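Bifunctional endomannanase/endoglucanase (Caldanaerobius polysaccharolyticus, PDB 3W0K) probably cleaves internal linkages of mannans and glucans as a TIM-barrel glycoside hydrolase of family 5. Local coordinates at residues 120-125 with 130-135; 63-68 with 116-121; 160-163 with 168-171. All coordinates share one frame; numbering follows the deposited sequence.

Contact 1: 120-125 with 130-135; sequences KRYKGV and LSFDLV
The return from helix 105-121 to strand 130-133 of the (beta/alpha)8 barrel is packed down by Tyr122 and Val125, which meet Leu130 and Phe132 on the outward side of that strand. Tyr122 is where the chain leaves helical geometry, and from there it runs through a type II beta turn to Val125, closed by the backbone bond from Val125 N to Tyr122 O (3.0 Å). Gly124 takes the third position of the turn with a phi of 110°, a conformation in which a CB would be jammed against the preceding carbonyl oxygen.

The turn presents two apolar groups to the strand. Leu130 CD2 sits 3.5 Å from Tyr122 CB and 3.7 Å from Tyr122 CG, so the methyl packs against the root of the tyrosine side chain, and the two side chains run at about a right angle to each other. Leu130 CG lies anti to the backbone N (chi1 176°), which directs the branch toward the turn. Further along the turn, Val125 CG1 rests 3.9 Å from Leu130 CB, so this one leucine is touched near its base by the valine and at a branch end by the tyrosine. From the next outward-facing strand residue, Phe132 CZ approaches Tyr122 CD2 at 4.3 Å, and each ring meets the other at its edge. One face of the tyrosine ring is overlaid, toward its rim, by CG of the preceding residue, Arg121.

The phenol points toward helix 62-74. There the tyrosine side chain meets Ile65 and Leu69, and the hydroxyl is taken up by a hydrogen bond between Tyr122 OH and Asp66 OD1.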
loop_
_atom_site.group_PDB
_atom_site.type_symbol
_atom_site.label_atom_id
_atom_site.label_comp_id
_atom_site.label_asym_id
_atom_site.label_seq_id
_atom_site.Cartn_x
_atom_site.Cartn_y
_atom_site.Cartn_z
ATOM N N LYS A 120 16.513 -14.325 0.121
ATOM C CA LYS A 120 17.643 -15.013 -0.495
ATOM C C LYS A 120 17.854 -14.581 -1.941
ATOM O O LYS A 120 18.980 -14.299 -2.355
ATOM C CB LYS A 120 17.449 -16.528 -0.455
ATOM C CG LYS A 120 17.645 -17.147 0.913
ATOM C CD LYS A 120 17.664 -18.667 0.826
ATOM C CE LYS A 120 16.288 -19.236 0.533
ATOM N NZ LYS A 120 15.379 -19.070 1.700
ATOM N N ARG A 121 16.764 -14.497 -2.695
ATOM C CA ARG A 121 16.838 -14.125 -4.102
ATOM C C ARG A 121 17.445 -12.746 -4.325
ATOM O O ARG A 121 18.252 -12.554 -5.235
ATOM C CB ARG A 121 15.449 -14.183 -4.743
ATOM C CG ARG A 121 15.479 -14.131 -6.262
ATOM C CD ARG A 121 14.084 -14.228 -6.844
ATOM N NE ARG A 121 14.114 -14.269 -8.304
ATOM C CZ ARG A 121 14.167 -15.387 -9.021
ATOM N NH1 ARG A 121 14.196 -16.570 -8.415
ATOM N NH2 ARG A 121 14.170 -15.328 -10.345
ATOM N N TYR A 122 17.085 -11.796 -3.468
ATOM C CA TYR A 122 17.568 -10.434 -3.623
ATOM C C TYR A 122 18.653 -9.993 -2.649
ATOM O O TYR A 122 18.943 -8.801 -2.543
ATOM C CB TYR A 122 16.380 -9.466 -3.605
ATOM C CG TYR A 122 15.348 -9.801 -4.658
ATOM C CD1 TYR A 122 15.685 -9.798 -6.014
ATOM C CD2 TYR A 122 14.050 -10.175 -4.302
ATOM C CE1 TYR A 122 14.761 -10.165 -6.984
ATOM C CE2 TYR A 122 13.118 -10.544 -5.266
ATOM C CZ TYR A 122 13.482 -10.539 -6.605
ATOM O OH TYR A 122 12.576 -10.924 -7.565
ATOM N N LYS A 123 19.286 -10.946 -1.969
ATOM C CA LYS A 123 20.354 -10.597 -1.034
ATOM C C LYS A 123 21.446 -9.859 -1.800
ATOM O O LYS A 123 21.906 -10.329 -2.841
ATOM C CB LYS A 123 20.946 -11.842 -0.371
ATOM C CG LYS A 123 22.022 -11.501 0.654
ATOM C CD LYS A 123 22.599 -12.732 1.305
ATOM C CE LYS A 123 23.703 -12.347 2.275
ATOM N NZ LYS A 123 24.296 -13.541 2.933
ATOM N N GLY A 124 21.836 -8.696 -1.296
ATOM C CA GLY A 124 22.862 -7.916 -1.970
ATOM C C GLY A 124 22.289 -6.663 -2.599
ATOM O O GLY A 124 23.012 -5.688 -2.802
ATOM N N VAL A 125 21.003 -6.696 -2.944
ATOM C CA VAL A 125 20.358 -5.523 -3.527
ATOM C C VAL A 125 20.136 -4.513 -2.404
ATOM O O VAL A 125 19.526 -4.826 -1.377
ATOM C CB VAL A 125 19.014 -5.871 -4.206
ATOM C CG1 VAL A 125 18.341 -4.604 -4.721
ATOM C CG2 VAL A 125 19.247 -6.836 -5.363
ATOM N N LEU A 130 15.289 -1.534 -2.886
ATOM C CA LEU A 130 14.302 -2.570 -2.593
ATOM C C LEU A 130 13.947 -2.742 -1.122
ATOM O O LEU A 130 14.827 -2.825 -0.265
ATOM C CB LEU A 130 14.794 -3.915 -3.151
ATOM C CG LEU A 130 13.971 -5.179 -2.887
ATOM C CD1 LEU A 130 12.639 -5.121 -3.620
ATOM C CD2 LEU A 130 14.772 -6.387 -3.345
ATOM N N SER A 131 12.646 -2.799 -0.844
ATOM C CA SER A 131 12.146 -3.022 0.510
ATOM C C SER A 131 11.039 -4.075 0.456
ATOM O O SER A 131 10.441 -4.301 -0.601
ATOM C CB SER A 131 11.634 -1.723 1.148
ATOM O OG SER A 131 10.555 -1.160 0.426
ATOM N N PHE A 132 10.800 -4.733 1.589
ATOM C CA PHE A 132 9.781 -5.777 1.701
ATOM C C PHE A 132 8.653 -5.330 2.629
ATOM O O PHE A 132 8.893 -5.077 3.808
ATOM C CB PHE A 132 10.386 -7.058 2.300
ATOM C CG PHE A 132 11.391 -7.762 1.418
ATOM C CD1 PHE A 132 11.559 -7.420 0.078
ATOM C CD2 PHE A 132 12.158 -8.801 1.943
ATOM C CE1 PHE A 132 12.474 -8.104 -0.725
ATOM C CE2 PHE A 132 13.074 -9.490 1.148
ATOM C CZ PHE A 132 13.232 -9.140 -0.188
ATOM N N ASP A 133 7.434 -5.256 2.096
ATOM C CA ASP A 133 6.237 -4.869 2.857
ATOM C C ASP A 133 5.554 -6.211 3.140
ATOM O O ASP A 133 4.861 -6.765 2.287
ATOM C CB ASP A 133 5.369 -3.957 1.983
ATOM C CG ASP A 133 4.157 -3.403 2.708
ATOM O OD1 ASP A 133 4.017 -3.583 3.938
ATOM O OD2 ASP A 133 3.334 -2.767 2.022
ATOM N N LEU A 134 5.746 -6.709 4.359
ATOM C CA LEU A 134 5.283 -8.039 4.762
ATOM C C LEU A 134 3.903 -8.547 4.376
ATOM O O LEU A 134 3.781 -9.597 3.735
ATOM C CB LEU A 134 5.556 -8.265 6.252
ATOM C CG LEU A 134 6.997 -7.970 6.687
ATOM C CD1 LEU A 134 7.209 -8.497 8.100
ATOM C CD2 LEU A 134 8.007 -8.624 5.742
ATOM N N VAL A 135 2.861 -7.832 4.772
ATOM C CA VAL A 135 1.514 -8.263 4.440
ATOM C C VAL A 135 0.594 -7.055 4.392
ATOM O O VAL A 135 0.576 -6.228 5.304
ATOM C CB VAL A 135 1.001 -9.367 5.423
ATOM C CG1 VAL A 135 1.091 -8.900 6.874
ATOM C CG2 VAL A 135 -0.424 -9.781 5.063
#

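Contact 2: 63-68 with 116-121; sequences EYIDLY and ELFAKR
The guanidinium of Arg121 and the carboxylate of Asp66 lie nearly coplanar, their planes 22° apart, with the acid at the guanidinium edge. This salt bridge joins two successive outer helices of the barrel, 62-74 and 105-121, whose local axes pass 12.4 Å apart at 52°. The grip is side-on: Arg121 NE gives an almost straight bond to the syn lone pair of Asp66 OD1 (2.9 Å, 177°), while Arg121 NH2 reaches Asp66 OD2 at 2.8 Å, meeting it on the syn side but tilted out of the carboxylate plane. With its CG anti to the backbone N, Arg121 runs extended as far as NE, which brings the guanidinium across to helix 62-74. A methionine here would remove both donors and would probably leave Asp66 without its charged mate, its carboxylate freer to turn despite the bond to Tyr122.

Deeper in, where Ile65 and Phe118 are both buried, the contact becomes apolar. The Phe118 ring meets the ring of Phe62, their planes at about 55°, and packs on Leu81 of strand 78-83. The isoleucine and phenylalanine side chains run at about a right angle, and Ile65 CD1 touches Phe118 CE1 at 3.6 Å and Phe118 CZ at 3.8 Å.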
loop_
_atom_site.group_PDB
_atom_site.type_symbol
_atom_site.label_atom_id
_atom_site.label_comp_id
_atom_site.label_asym_id
_atom_site.label_seq_id
_atom_site.Cartn_x
_atom_site.Cartn_y
_atom_site.Cartn_z
ATOM N N GLU A 63 10.730 -14.290 -12.076
ATOM C CA GLU A 63 11.446 -13.549 -13.107
ATOM C C GLU A 63 10.723 -12.242 -13.417
ATOM O O GLU A 63 11.341 -11.278 -13.866
ATOM C CB GLU A 63 11.633 -14.398 -14.362
ATOM C CG GLU A 63 12.629 -15.526 -14.143
ATOM C CD GLU A 63 12.829 -16.410 -15.361
ATOM O OE1 GLU A 63 13.455 -17.479 -15.202
ATOM O OE2 GLU A 63 12.374 -16.045 -16.468
ATOM N N TYR A 64 9.415 -12.212 -13.164
ATOM C CA TYR A 64 8.633 -10.996 -13.374
ATOM C C TYR A 64 9.019 -9.979 -12.313
ATOM O O TYR A 64 9.167 -8.795 -12.606
ATOM C CB TYR A 64 7.137 -11.277 -13.288
ATOM C CG TYR A 64 6.535 -11.751 -14.585
ATOM C CD1 TYR A 64 6.138 -10.836 -15.564
ATOM C CD2 TYR A 64 6.345 -13.108 -14.831
ATOM C CE1 TYR A 64 5.562 -11.263 -16.755
ATOM C CE2 TYR A 64 5.766 -13.545 -16.022
ATOM C CZ TYR A 64 5.379 -12.619 -16.974
ATOM O OH TYR A 64 4.798 -13.046 -18.145
ATOM N N ILE A 65 9.187 -10.446 -11.077
ATOM C CA ILE A 65 9.575 -9.565 -9.981
ATOM C C ILE A 65 10.986 -9.036 -10.241
ATOM O O ILE A 65 11.257 -7.860 -10.009
ATOM C CB ILE A 65 9.465 -10.279 -8.613
ATOM C CG1 ILE A 65 8.018 -10.738 -8.394
ATOM C CG2 ILE A 65 9.883 -9.333 -7.486
ATOM C CD1 ILE A 65 7.799 -11.561 -7.142
ATOM N N ASP A 66 11.857 -9.888 -10.789
ATOM C CA ASP A 66 13.226 -9.479 -11.128
ATOM C C ASP A 66 13.157 -8.339 -12.142
ATOM O O ASP A 66 13.903 -7.362 -12.047
ATOM C CB ASP A 66 14.002 -10.620 -11.798
ATOM C CG ASP A 66 14.283 -11.786 -10.876
ATOM O OD1 ASP A 66 14.022 -11.699 -9.661
ATOM O OD2 ASP A 66 14.791 -12.803 -11.389
ATOM N N LEU A 67 12.265 -8.491 -13.119
ATOM C CA LEU A 67 12.086 -7.503 -14.178
ATOM C C LEU A 67 11.554 -6.180 -13.639
ATOM O O LEU A 67 12.018 -5.112 -14.044
ATOM C CB LEU A 67 11.164 -8.055 -15.270
ATOM C CG LEU A 67 10.993 -7.203 -16.530
ATOM C CD1 LEU A 67 12.349 -6.846 -17.125
ATOM C CD2 LEU A 67 10.144 -7.965 -17.537
ATOM N N TYR A 68 10.588 -6.250 -12.726
ATOM C CA TYR A 68 10.037 -5.036 -12.132
ATOM C C TYR A 68 11.163 -4.287 -11.419
ATOM O O TYR A 68 11.297 -3.070 -11.551
ATOM C CB TYR A 68 8.944 -5.368 -11.108
ATOM C CG TYR A 68 7.729 -6.114 -11.628
ATOM C CD1 TYR A 68 7.411 -6.141 -12.989
ATOM C CD2 TYR A 68 6.898 -6.800 -10.745
ATOM C CE1 TYR A 68 6.288 -6.842 -13.454
ATOM C CE2 TYR A 68 5.781 -7.498 -11.193
ATOM C CZ TYR A 68 5.479 -7.517 -12.543
ATOM O OH TYR A 68 4.368 -8.208 -12.968
ATOM N N GLU A 116 11.491 -15.658 3.026
ATOM C CA GLU A 116 12.871 -16.127 3.039
ATOM C C GLU A 116 13.335 -16.311 1.596
ATOM O O GLU A 116 14.491 -16.040 1.271
ATOM C CB GLU A 116 12.996 -17.437 3.813
ATOM C CG GLU A 116 12.849 -17.270 5.317
ATOM C CD GLU A 116 12.950 -18.585 6.068
ATOM O OE1 GLU A 116 12.384 -19.593 5.595
ATOM O OE2 GLU A 116 13.593 -18.608 7.135
ATOM N N LEU A 117 12.422 -16.759 0.732
ATOM C CA LEU A 117 12.726 -16.946 -0.687
ATOM C C LEU A 117 13.158 -15.622 -1.304
ATOM O O LEU A 117 14.191 -15.548 -1.968
ATOM C CB LEU A 117 11.506 -17.468 -1.446
ATOM C CG LEU A 117 11.093 -18.926 -1.272
ATOM C CD1 LEU A 117 9.796 -19.158 -2.025
ATOM C CD2 LEU A 117 12.193 -19.848 -1.787
ATOM N N PHE A 118 12.375 -14.573 -1.066
ATOM C CA PHE A 118 12.694 -13.256 -1.601
ATOM C C PHE A 118 13.949 -12.673 -0.962
ATOM O O PHE A 118 14.755 -12.036 -1.639
ATOM C CB PHE A 118 11.501 -12.305 -1.450
ATOM C CG PHE A 118 10.324 -12.680 -2.305
ATOM C CD1 PHE A 118 10.500 -13.023 -3.644
ATOM C CD2 PHE A 118 9.039 -12.707 -1.772
ATOM C CE1 PHE A 118 9.414 -13.388 -4.437
ATOM C CE2 PHE A 118 7.948 -13.070 -2.555
ATOM C CZ PHE A 118 8.133 -13.411 -3.890
ATOM N N ALA A 119 14.128 -12.908 0.337
ATOM C CA ALA A 119 15.316 -12.414 1.029
ATOM C C ALA A 119 16.565 -13.025 0.399
ATOM O O ALA A 119 17.549 -12.326 0.146
ATOM C CB ALA A 119 15.248 -12.749 2.513
ATOM N N LYS A 120 16.513 -14.325 0.121
ATOM C CA LYS A 120 17.643 -15.013 -0.495
ATOM C C LYS A 120 17.854 -14.581 -1.941
ATOM O O LYS A 120 18.980 -14.299 -2.355
ATOM C CB LYS A 120 17.449 -16.528 -0.455
ATOM C CG LYS A 120 17.645 -17.147 0.913
ATOM C CD LYS A 120 17.664 -18.667 0.826
ATOM C CE LYS A 120 16.288 -19.236 0.533
ATOM N NZ LYS A 120 15.379 -19.070 1.700
ATOM N N ARG A 121 16.764 -14.497 -2.695
ATOM C CA ARG A 121 16.838 -14.125 -4.102
ATOM C C ARG A 121 17.445 -12.746 -4.325
ATOM O O ARG A 121 18.252 -12.554 -5.235
ATOM C CB ARG A 121 15.449 -14.183 -4.743
ATOM C CG ARG A 121 15.479 -14.131 -6.262
ATOM C CD ARG A 121 14.084 -14.228 -6.844
ATOM N NE ARG A 121 14.114 -14.269 -8.304
ATOM C CZ ARG A 121 14.167 -15.387 -9.021
ATOM N NH1 ARG A 121 14.196 -16.570 -8.415
ATOM N NH2 ARG A 121 14.170 -15.328 -10.345
#

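Contact 3: 160-163 with 168-171; sequences EAIR and DREI
Ile162 overlaps the end of Ile171 in a tip-to-tip meeting of two branched chains. The delta methyl of the strand residue is the common point: Ile171 CD1 lies 3.9 Å from Ile162 CG2 and equally far from Ile162 CD1, and it comes to 4.0 Å from Ile162 CB, so one methyl group settles against both branches of its partner and the carbon where they part. In Ile171 the CG1 arm is anti to the carbonyl carbon (chi1 -65°), which carries CD1 out toward the helix.

A second apolar neighbour of Ile162 is the aliphatic start of Arg169, whose CG is 4.1 Å from Ile162 CG2. The two segments belong to a beta-alpha-beta unit of the barrel, in which strand 130-133 leads through helix 148-165 to the adjacent parallel strand 170-174, and the isoleucine pair lies between that helix and the second strand. Ile162 is also touched by Trp115 and Ala119 of helix 105-121, and Leu134 touches both isoleucines.

Although Arg169 sets out toward the helix, its chain bends at chi2 and chi3 (63° and 57°) and carries the guanidinium away. There NH2 is bonded to the carbonyl oxygen of Val125, and the charged group makes a cation-pi contact with Phe132.

The extended chain of Arg163 passes the tip of Ile171, with Arg163 NE 4.4 Å from Ile171 CD1, and its NH1 bonds to Leu189 O. A water in the plane of the Arg163 guanidinium, at its edge, accepts from Arg163 NH2 at 3.2 Å and from the backbone Ile171 N at 3.1 Å.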
loop_
_atom_site.group_PDB
_atom_site.type_symbol
_atom_site.label_atom_id
_atom_site.label_comp_id
_atom_site.label_asym_id
_atom_site.label_seq_id
_atom_site.Cartn_x
_atom_site.Cartn_y
_atom_site.Cartn_z
ATOM N N GLU A 160 12.829 -11.488 11.756
ATOM C CA GLU A 160 14.044 -12.187 12.160
ATOM C C GLU A 160 14.501 -13.180 11.093
ATOM O O GLU A 160 15.700 -13.330 10.848
ATOM C CB GLU A 160 13.836 -12.887 13.505
ATOM C CG GLU A 160 13.767 -11.915 14.683
ATOM C CD GLU A 160 13.588 -12.598 16.032
ATOM O OE1 GLU A 160 13.380 -13.831 16.071
ATOM O OE2 GLU A 160 13.649 -11.890 17.060
ATOM N N ALA A 161 13.544 -13.831 10.436
ATOM C CA ALA A 161 13.862 -14.795 9.386
ATOM C C ALA A 161 14.500 -14.093 8.186
ATOM O O ALA A 161 15.467 -14.587 7.608
ATOM C CB ALA A 161 12.609 -15.548 8.961
ATOM N N ILE A 162 13.952 -12.938 7.814
ATOM C CA ILE A 162 14.491 -12.165 6.695
ATOM C C ILE A 162 15.895 -11.659 7.037
ATOM O O ILE A 162 16.828 -11.807 6.243
ATOM C CB ILE A 162 13.575 -10.955 6.363
ATOM C CG1 ILE A 162 12.255 -11.448 5.773
ATOM C CG2 ILE A 162 14.275 -9.989 5.399
ATOM C CD1 ILE A 162 11.184 -10.368 5.695
ATOM N N ARG A 163 16.042 -11.097 8.234
ATOM C CA ARG A 163 17.323 -10.553 8.683
ATOM C C ARG A 163 18.435 -11.578 8.861
ATOM O O ARG A 163 19.615 -11.232 8.768
ATOM C CB ARG A 163 17.141 -9.724 9.952
ATOM C CG ARG A 163 16.433 -8.412 9.680
ATOM C CD ARG A 163 16.224 -7.586 10.932
ATOM N NE ARG A 163 15.643 -6.284 10.603
ATOM C CZ ARG A 163 15.017 -5.494 11.471
ATOM N NH1 ARG A 163 14.876 -5.862 12.738
ATOM N NH2 ARG A 163 14.527 -4.331 11.065
ATOM N N ASP A 168 20.568 -6.437 5.900
ATOM C CA ASP A 168 20.466 -5.111 5.298
ATOM C C ASP A 168 19.150 -4.810 4.586
ATOM O O ASP A 168 18.966 -3.702 4.082
ATOM C CB ASP A 168 21.624 -4.889 4.319
ATOM C CG ASP A 168 22.988 -5.025 4.979
ATOM O OD1 ASP A 168 23.167 -4.504 6.100
ATOM O OD2 ASP A 168 23.883 -5.650 4.372
ATOM N N ARG A 169 18.243 -5.783 4.542
ATOM C CA ARG A 169 16.958 -5.597 3.867
ATOM C C ARG A 169 15.951 -4.755 4.647
ATOM O O ARG A 169 15.544 -5.124 5.755
ATOM C CB ARG A 169 16.330 -6.952 3.534
ATOM C CG ARG A 169 14.936 -6.858 2.897
ATOM C CD ARG A 169 14.959 -6.154 1.541
ATOM N NE ARG A 169 15.864 -6.819 0.606
ATOM C CZ ARG A 169 16.805 -6.200 -0.099
ATOM N NH1 ARG A 169 16.964 -4.884 0.004
ATOM N NH2 ARG A 169 17.636 -6.909 -0.855
ATOM N N GLU A 170 15.536 -3.641 4.046
ATOM C CA GLU A 170 14.556 -2.754 4.661
ATOM C C GLU A 170 13.200 -3.443 4.634
ATOM O O GLU A 170 12.789 -4.002 3.613
ATOM C CB GLU A 170 14.494 -1.419 3.916
ATOM C CG GLU A 170 13.512 -0.414 4.506
ATOM C CD GLU A 170 13.582 0.931 3.808
ATOM O OE1 GLU A 170 12.604 1.307 3.134
ATOM O OE2 GLU A 170 14.628 1.605 3.923
ATOM N N ILE A 171 12.523 -3.412 5.773
ATOM C CA ILE A 171 11.225 -4.048 5.933
ATOM C C ILE A 171 10.164 -3.024 6.307
ATOM O O ILE A 171 10.429 -2.077 7.047
ATOM C CB ILE A 171 11.306 -5.166 7.004
ATOM C CG1 ILE A 171 12.243 -6.275 6.513
ATOM C CG2 ILE A 171 9.924 -5.738 7.299
ATOM C CD1 ILE A 171 12.661 -7.258 7.589
HETATM O O HOH W 1 14.061 -2.672 8.330
#

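How the contacts relate
Contacts 1 and 2, with centres about 7 Å apart, share the end of helix 105-121: Asp66 takes both Arg121 and Tyr122, neighbours in the chain, with Tyr122 OH 2.7 Å from Asp66 OD1. Contacts 1 and 3, about 8 Å apart between centres, are tied by the sheet, where Phe132 N lies 2.9 Å from Glu170 O, and by Arg169, which reaches back to the turn. Contacts 2 and 3 lie further apart, about 14 Å between centres, and touch through Glu116 OE2 and Ala161 CB at 3.7 Å and Ala119 CB and Ile162 CG2 at 4.1 Å. Contacts 1 and 3 involve the N-terminal ends of their strands, whereas TIM-barrel active sites lie at the C-terminal ends.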